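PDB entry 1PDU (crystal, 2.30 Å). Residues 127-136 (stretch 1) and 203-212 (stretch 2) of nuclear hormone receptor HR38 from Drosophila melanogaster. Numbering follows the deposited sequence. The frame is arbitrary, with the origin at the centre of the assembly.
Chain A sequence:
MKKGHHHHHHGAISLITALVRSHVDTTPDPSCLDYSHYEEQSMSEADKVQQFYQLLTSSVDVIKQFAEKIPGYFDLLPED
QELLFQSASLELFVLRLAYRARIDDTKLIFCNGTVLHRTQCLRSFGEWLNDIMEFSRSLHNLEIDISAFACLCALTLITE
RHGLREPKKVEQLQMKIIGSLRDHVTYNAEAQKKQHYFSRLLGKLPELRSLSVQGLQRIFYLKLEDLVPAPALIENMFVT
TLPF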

ATOM      1  N   GLU A 127      10.380   8.376 -12.888  1.00 41.37           N
ATOM      2  CA  GLU A 127      11.346   8.506 -11.800  1.00 42.02           C
ATOM      3  C   GLU A 127      10.725   8.218 -10.447  1.00 40.78           C
ATOM      4  O   GLU A 127      11.423   7.897  -9.488  1.00 40.32           O
ATOM      5  N   TRP A 128       9.407   8.335 -10.367  1.00 38.66           N
ATOM      6  CA  TRP A 128       8.715   8.061  -9.122  1.00 37.54           C
ATOM      7  C   TRP A 128       9.073   6.678  -8.530  1.00 37.66           C
ATOM      8  O   TRP A 128       9.115   6.508  -7.311  1.00 36.59           O
ATOM      9  N   LEU A 129       9.336   5.695  -9.389  1.00 38.52           N
ATOM     10  CA  LEU A 129       9.682   4.359  -8.914  1.00 39.95           C
ATOM     11  C   LEU A 129      10.940   4.406  -8.045  1.00 40.82           C
ATOM     12  O   LEU A 129      10.993   3.782  -6.982  1.00 41.47           O
ATOM     13  N   ASN A 130      11.949   5.143  -8.503  1.00 41.05           N
ATOM     14  CA  ASN A 130      13.190   5.279  -7.753  1.00 40.60           C
ATOM     15  C   ASN A 130      12.906   5.826  -6.366  1.00 39.59           C
ATOM     16  O   ASN A 130      13.537   5.421  -5.398  1.00 40.75           O
ATOM     17  N   ASP A 131      11.958   6.750  -6.266  1.00 38.54           N
ATOM     18  CA  ASP A 131      11.607   7.304  -4.969  1.00 38.06           C
ATOM     19  C   ASP A 131      10.924   6.226  -4.124  1.00 36.83           C
ATOM     20  O   ASP A 131      11.074   6.196  -2.900  1.00 37.13           O
ATOM     21  N   ILE A 132      10.183   5.335  -4.778  1.00 34.06           N
ATOM     22  CA  ILE A 132       9.516   4.250  -4.075  1.00 32.97           C
ATOM     23  C   ILE A 132      10.582   3.301  -3.523  1.00 33.59           C
ATOM     24  O   ILE A 132      10.526   2.891  -2.357  1.00 32.08           O
ATOM     25  N   MET A 133      11.567   2.968  -4.358  1.00 33.59           N
ATOM     26  CA  MET A 133      12.646   2.084  -3.933  1.00 34.22           C
ATOM     27  C   MET A 133      13.419   2.727  -2.782  1.00 35.67           C
ATOM     28  O   MET A 133      13.874   2.046  -1.858  1.00 35.97           O
ATOM     29  N   GLU A 134      13.548   4.042  -2.833  1.00 36.72           N
ATOM     30  CA  GLU A 134      14.227   4.781  -1.781  1.00 39.56           C
ATOM     31  C   GLU A 134      13.449   4.621  -0.467  1.00 38.58           C
ATOM     32  O   GLU A 134      14.035   4.445   0.603  1.00 39.28           O
ATOM     33  N   PHE A 135      12.123   4.679  -0.550  1.00 37.36           N
ATOM     34  CA  PHE A 135      11.280   4.511   0.632  1.00 36.05           C
ATOM     35  C   PHE A 135      11.414   3.064   1.123  1.00 35.72           C
ATOM     36  O   PHE A 135      11.437   2.792   2.317  1.00 35.50           O
ATOM     37  N   SER A 136      11.509   2.143   0.176  1.00 36.70           N
ATOM     38  CA  SER A 136      11.661   0.728   0.468  1.00 38.04           C
ATOM     39  C   SER A 136      12.880   0.491   1.364  1.00 39.53           C
ATOM     40  O   SER A 136      12.773  -0.137   2.420  1.00 38.59           O
ATOM     41  N   GLY A 203       6.434   7.402  11.960  1.00 44.57           N
ATOM     42  CA  GLY A 203       7.006   8.476  11.165  1.00 43.64           C
ATOM     43  C   GLY A 203       7.152   8.105   9.705  1.00 44.00           C
ATOM     44  O   GLY A 203       7.504   8.942   8.870  1.00 45.11           O
ATOM     45  N   LYS A 204       6.889   6.842   9.388  1.00 43.63           N
ATOM     46  CA  LYS A 204       6.976   6.378   8.011  1.00 41.45           C
ATOM     47  C   LYS A 204       5.700   6.691   7.231  1.00 40.21           C
ATOM     48  O   LYS A 204       5.726   6.762   6.006  1.00 38.65           O
ATOM     49  N   LEU A 205       4.590   6.895   7.937  1.00 39.03           N
ATOM     50  CA  LEU A 205       3.329   7.187   7.260  1.00 39.56           C
ATOM     51  C   LEU A 205       3.336   8.527   6.523  1.00 39.29           C
ATOM     52  O   LEU A 205       2.829   8.629   5.400  1.00 38.88           O
ATOM     53  N   PRO A 206       3.906   9.574   7.142  1.00 39.29           N
ATOM     54  CA  PRO A 206       3.937  10.873   6.453  1.00 38.78           C
ATOM     55  C   PRO A 206       4.758  10.779   5.166  1.00 38.39           C
ATOM     56  O   PRO A 206       4.409  11.391   4.155  1.00 37.19           O
ATOM     57  N   GLU A 207       5.843  10.006   5.209  1.00 38.04           N
ATOM     58  CA  GLU A 207       6.699   9.835   4.038  1.00 38.21           C
ATOM     59  C   GLU A 207       5.885   9.171   2.948  1.00 37.41           C
ATOM     60  O   GLU A 207       5.900   9.603   1.794  1.00 38.60           O
ATOM     61  N   LEU A 208       5.179   8.111   3.324  1.00 36.11           N
ATOM     62  CA  LEU A 208       4.334   7.386   2.391  1.00 35.12           C
ATOM     63  C   LEU A 208       3.316   8.350   1.763  1.00 34.62           C
ATOM     64  O   LEU A 208       3.061   8.295   0.561  1.00 33.07           O
ATOM     65  N   ARG A 209       2.745   9.233   2.577  1.00 35.01           N
ATOM     66  CA  ARG A 209       1.768  10.196   2.083  1.00 38.02           C
ATOM     67  C   ARG A 209       2.424  11.057   0.992  1.00 37.91           C
ATOM     68  O   ARG A 209       1.873  11.209  -0.098  1.00 37.95           O
ATOM     69  N   SER A 210       3.614  11.582   1.268  1.00 38.23           N
ATOM     70  CA  SER A 210       4.337  12.406   0.293  1.00 39.15           C
ATOM     71  C   SER A 210       4.739  11.598  -0.934  1.00 38.77           C
ATOM     72  O   SER A 210       4.642  12.069  -2.072  1.00 38.37           O
ATOM     73  N   LEU A 211       5.210  10.383  -0.694  1.00 37.48           N
ATOM     74  CA  LEU A 211       5.625   9.512  -1.779  1.00 37.01           C
ATOM     75  C   LEU A 211       4.422   9.298  -2.698  1.00 37.36           C
ATOM     76  O   LEU A 211       4.536   9.320  -3.926  1.00 38.19           O
ATOM     77  N   SER A 212       3.267   9.104  -2.075  1.00 36.74           N
ATOM     78  CA  SER A 212       2.006   8.884  -2.765  1.00 37.12           C
ATOM     79  C   SER A 212       1.548  10.083  -3.612  1.00 36.07           C
ATOM     80  O   SER A 212       1.072   9.916  -4.732  1.00 34.99           O
TER

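Two helices run almost antiparallel, at 171° with axes 10.6 Å apart at closest approach, and two large side chains, Phe135 and Leu211, do most of the work of joining them. Each points toward the other helix, each has a t chi1, and each is a knob in a hole on the opposite side.

Phe135 (chi1 t, chi2 67°) sits among Lys204, Glu207, Leu208 and Leu211. Its ring reaches along the partner helix: CE1 lies 3.6 Å from Glu207 CB, CZ lies 3.9 Å from Leu208 CB, and Lys204 O meets the ring edge, 3.6 Å from CE1 of Phe135. The hole is thus lined partly by the beta carbons of Glu207 and Leu208, so a residue with a charged end can still offer carbon to a ring.

Leu211 (t, p) answers from the other side, seated among Trp128, Asp131, Ile132 and Phe135. Leu211 CD2 packs 3.4 Å from Phe135 CB, and Leu211 CD1 lies 3.6 Å from Asp131 O and 4.1 Å from Ile132 CG1. The CA atoms of Ile132 and Leu211 are only 6.9 Å apart, leaving little room between the backbones here. Asp131 starts toward the partner, its CB 3.7 Å from Leu211 CD1, but its end leads away, and OD2 is hydrogen-bonded to a residue just outside the stretch.

Trp128 (chi1 t, chi2 46°) leaves its helix sideways, yet its indole comes nearer and closes the row. Its NE1 donates a hydrogen bond to Leu211 O at 2.9 Å, and its CD1 lies 4.1 Å from Leu211 CD1. One leucine therefore supplies both a greasy knob and a backbone acceptor. The rule is economical: interlock two apolar knobs, then let an indole add the polar link across the helices.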

ATOM      1  CB  GLU A 127      11.976   9.902 -11.792  1.00 44.76           C
ATOM      2  CG  GLU A 127      13.285   9.980 -12.570  1.00 49.09           C
ATOM      3  CD  GLU A 127      14.342   8.986 -12.057  1.00 51.46           C
ATOM      4  OE1 GLU A 127      14.820   9.146 -10.903  1.00 50.68           O
ATOM      5  OE2 GLU A 127      14.685   8.044 -12.816  1.00 52.01           O
ATOM      6  CB  TRP A 128       7.212   8.168  -9.359  1.00 36.16           C
ATOM      7  CG  TRP A 128       6.391   7.779  -8.196  1.00 34.48           C
ATOM      8  CD1 TRP A 128       6.575   8.159  -6.903  1.00 33.52           C
ATOM      9  CD2 TRP A 128       5.213   6.975  -8.218  1.00 34.13           C
ATOM     10  NE1 TRP A 128       5.582   7.646  -6.116  1.00 33.30           N
ATOM     11  CE2 TRP A 128       4.730   6.914  -6.898  1.00 34.27           C
ATOM     12  CE3 TRP A 128       4.515   6.303  -9.229  1.00 34.86           C
ATOM     13  CZ2 TRP A 128       3.576   6.204  -6.555  1.00 34.93           C
ATOM     14  CZ3 TRP A 128       3.364   5.596  -8.890  1.00 35.63           C
ATOM     15  CH2 TRP A 128       2.908   5.554  -7.560  1.00 34.78           C
ATOM     16  CB  LEU A 129       9.936   3.466 -10.122  1.00 40.24           C
ATOM     17  CG  LEU A 129      10.222   2.019  -9.738  1.00 20.00           C
ATOM     18  CD1 LEU A 129       9.037   1.350  -9.038  1.00 38.02           C
ATOM     19  CD2 LEU A 129      10.544   1.154 -10.956  1.00 20.00           C
ATOM     20  CB  ASN A 130      14.165   6.196  -8.494  1.00 41.63           C
ATOM     21  CG  ASN A 130      14.941   5.461  -9.562  1.00 43.16           C
ATOM     22  OD1 ASN A 130      15.278   4.291  -9.408  1.00 45.42           O
ATOM     23  ND2 ASN A 130      15.226   6.147 -10.663  1.00 43.87           N
ATOM     24  CB  ASP A 131      10.699   8.518  -5.151  1.00 40.50           C
ATOM     25  CG  ASP A 131      11.437   9.705  -5.745  1.00 44.11           C
ATOM     26  OD1 ASP A 131      12.349  10.245  -5.071  1.00 46.56           O
ATOM     27  OD2 ASP A 131      11.122  10.093  -6.888  1.00 44.95           O
ATOM     28  CB  ILE A 132       8.569   3.477  -5.013  1.00 32.55           C
ATOM     29  CG1 ILE A 132       7.462   4.421  -5.504  1.00 30.94           C
ATOM     30  CG2 ILE A 132       7.974   2.263  -4.287  1.00 31.20           C
ATOM     31  CD1 ILE A 132       6.477   3.790  -6.449  1.00 30.14           C
ATOM     32  CB  MET A 133      13.574   1.774  -5.107  1.00 32.13           C
ATOM     33  CG  MET A 133      12.930   0.853  -6.132  1.00 30.76           C
ATOM     34  SD  MET A 133      12.167  -0.567  -5.304  1.00 27.98           S
ATOM     35  CE  MET A 133      11.591  -1.409  -6.606  1.00 27.76           C
ATOM     36  CB  GLU A 134      14.309   6.253  -2.189  1.00 43.59           C
ATOM     37  CG  GLU A 134      15.066   7.160  -1.250  1.00 48.81           C
ATOM     38  CD  GLU A 134      15.674   8.338  -1.995  1.00 52.89           C
ATOM     39  OE1 GLU A 134      16.070   9.321  -1.335  1.00 56.03           O
ATOM     40  OE2 GLU A 134      15.768   8.273  -3.243  1.00 54.41           O
ATOM     41  CB  PHE A 135       9.829   4.810   0.265  1.00 35.39           C
ATOM     42  CG  PHE A 135       8.864   4.677   1.409  1.00 33.98           C
ATOM     43  CD1 PHE A 135       8.918   5.549   2.491  1.00 33.74           C
ATOM     44  CD2 PHE A 135       7.890   3.687   1.396  1.00 32.78           C
ATOM     45  CE1 PHE A 135       8.012   5.435   3.540  1.00 32.18           C
ATOM     46  CE2 PHE A 135       6.984   3.570   2.437  1.00 31.86           C
ATOM     47  CZ  PHE A 135       7.047   4.445   3.511  1.00 32.03           C
ATOM     48  CB  SER A 136      11.814  -0.049  -0.845  1.00 37.92           C
ATOM     49  OG  SER A 136      12.034  -1.432  -0.626  1.00 38.87           O
ATOM     50  CB  LYS A 204       7.259   4.873   7.981  1.00 42.27           C
ATOM     51  CG  LYS A 204       8.699   4.538   8.336  1.00 44.16           C
ATOM     52  CD  LYS A 204       9.638   5.233   7.359  1.00 46.17           C
ATOM     53  CE  LYS A 204      11.065   5.229   7.853  1.00 48.16           C
ATOM     54  NZ  LYS A 204      11.529   3.845   8.108  1.00 50.12           N
ATOM     55  CB  LEU A 205       2.155   7.109   8.250  1.00 38.65           C
ATOM     56  CG  LEU A 205       1.957   5.712   8.853  1.00 39.14           C
ATOM     57  CD1 LEU A 205       0.657   5.652   9.642  1.00 40.40           C
ATOM     58  CD2 LEU A 205       1.933   4.674   7.746  1.00 39.80           C
ATOM     59  CB  PRO A 206       4.579  11.798   7.479  1.00 39.53           C
ATOM     60  CG  PRO A 206       4.130  11.191   8.800  1.00 40.73           C
ATOM     61  CD  PRO A 206       4.310   9.711   8.556  1.00 39.43           C
ATOM     62  CB  GLU A 207       7.910   8.955   4.355  1.00 40.27           C
ATOM     63  CG  GLU A 207       8.721   9.416   5.548  1.00 44.56           C
ATOM     64  CD  GLU A 207       9.998   8.612   5.743  1.00 46.14           C
ATOM     65  OE1 GLU A 207      10.556   8.672   6.859  1.00 49.71           O
ATOM     66  OE2 GLU A 207      10.451   7.937   4.790  1.00 46.13           O
ATOM     67  CB  LEU A 208       3.608   6.246   3.115  1.00 32.51           C
ATOM     68  CG  LEU A 208       2.681   5.370   2.258  1.00 31.74           C
ATOM     69  CD1 LEU A 208       3.481   4.716   1.132  1.00 28.30           C
ATOM     70  CD2 LEU A 208       2.024   4.301   3.146  1.00 31.15           C
ATOM     71  CB  ARG A 209       1.249  11.058   3.245  1.00 41.91           C
ATOM     72  CG  ARG A 209      -0.019  11.886   2.966  1.00 47.04           C
ATOM     73  CD  ARG A 209      -1.274  11.034   2.699  1.00 51.43           C
ATOM     74  NE  ARG A 209      -1.793  10.305   3.869  1.00 55.19           N
ATOM     75  CZ  ARG A 209      -2.466  10.850   4.886  1.00 56.17           C
ATOM     76  NH1 ARG A 209      -2.719  12.153   4.915  1.00 56.57           N
ATOM     77  NH2 ARG A 209      -2.908  10.084   5.878  1.00 56.71           N
ATOM     78  CB  SER A 210       5.605  12.999   0.918  1.00 40.66           C
ATOM     79  OG  SER A 210       5.295  13.823   2.032  1.00 46.34           O
ATOM     80  CB  LEU A 211       6.101   8.184  -1.197  1.00 35.65           C
ATOM     81  CG  LEU A 211       6.588   7.128  -2.179  1.00 35.64           C
ATOM     82  CD1 LEU A 211       7.750   7.675  -2.995  1.00 33.39           C
ATOM     83  CD2 LEU A 211       7.008   5.887  -1.399  1.00 34.90           C
ATOM     84  CB  SER A 212       0.938   8.526  -1.726  1.00 38.91           C
ATOM     85  OG  SER A 212      -0.360   8.796  -2.213  1.00 43.35           O
TER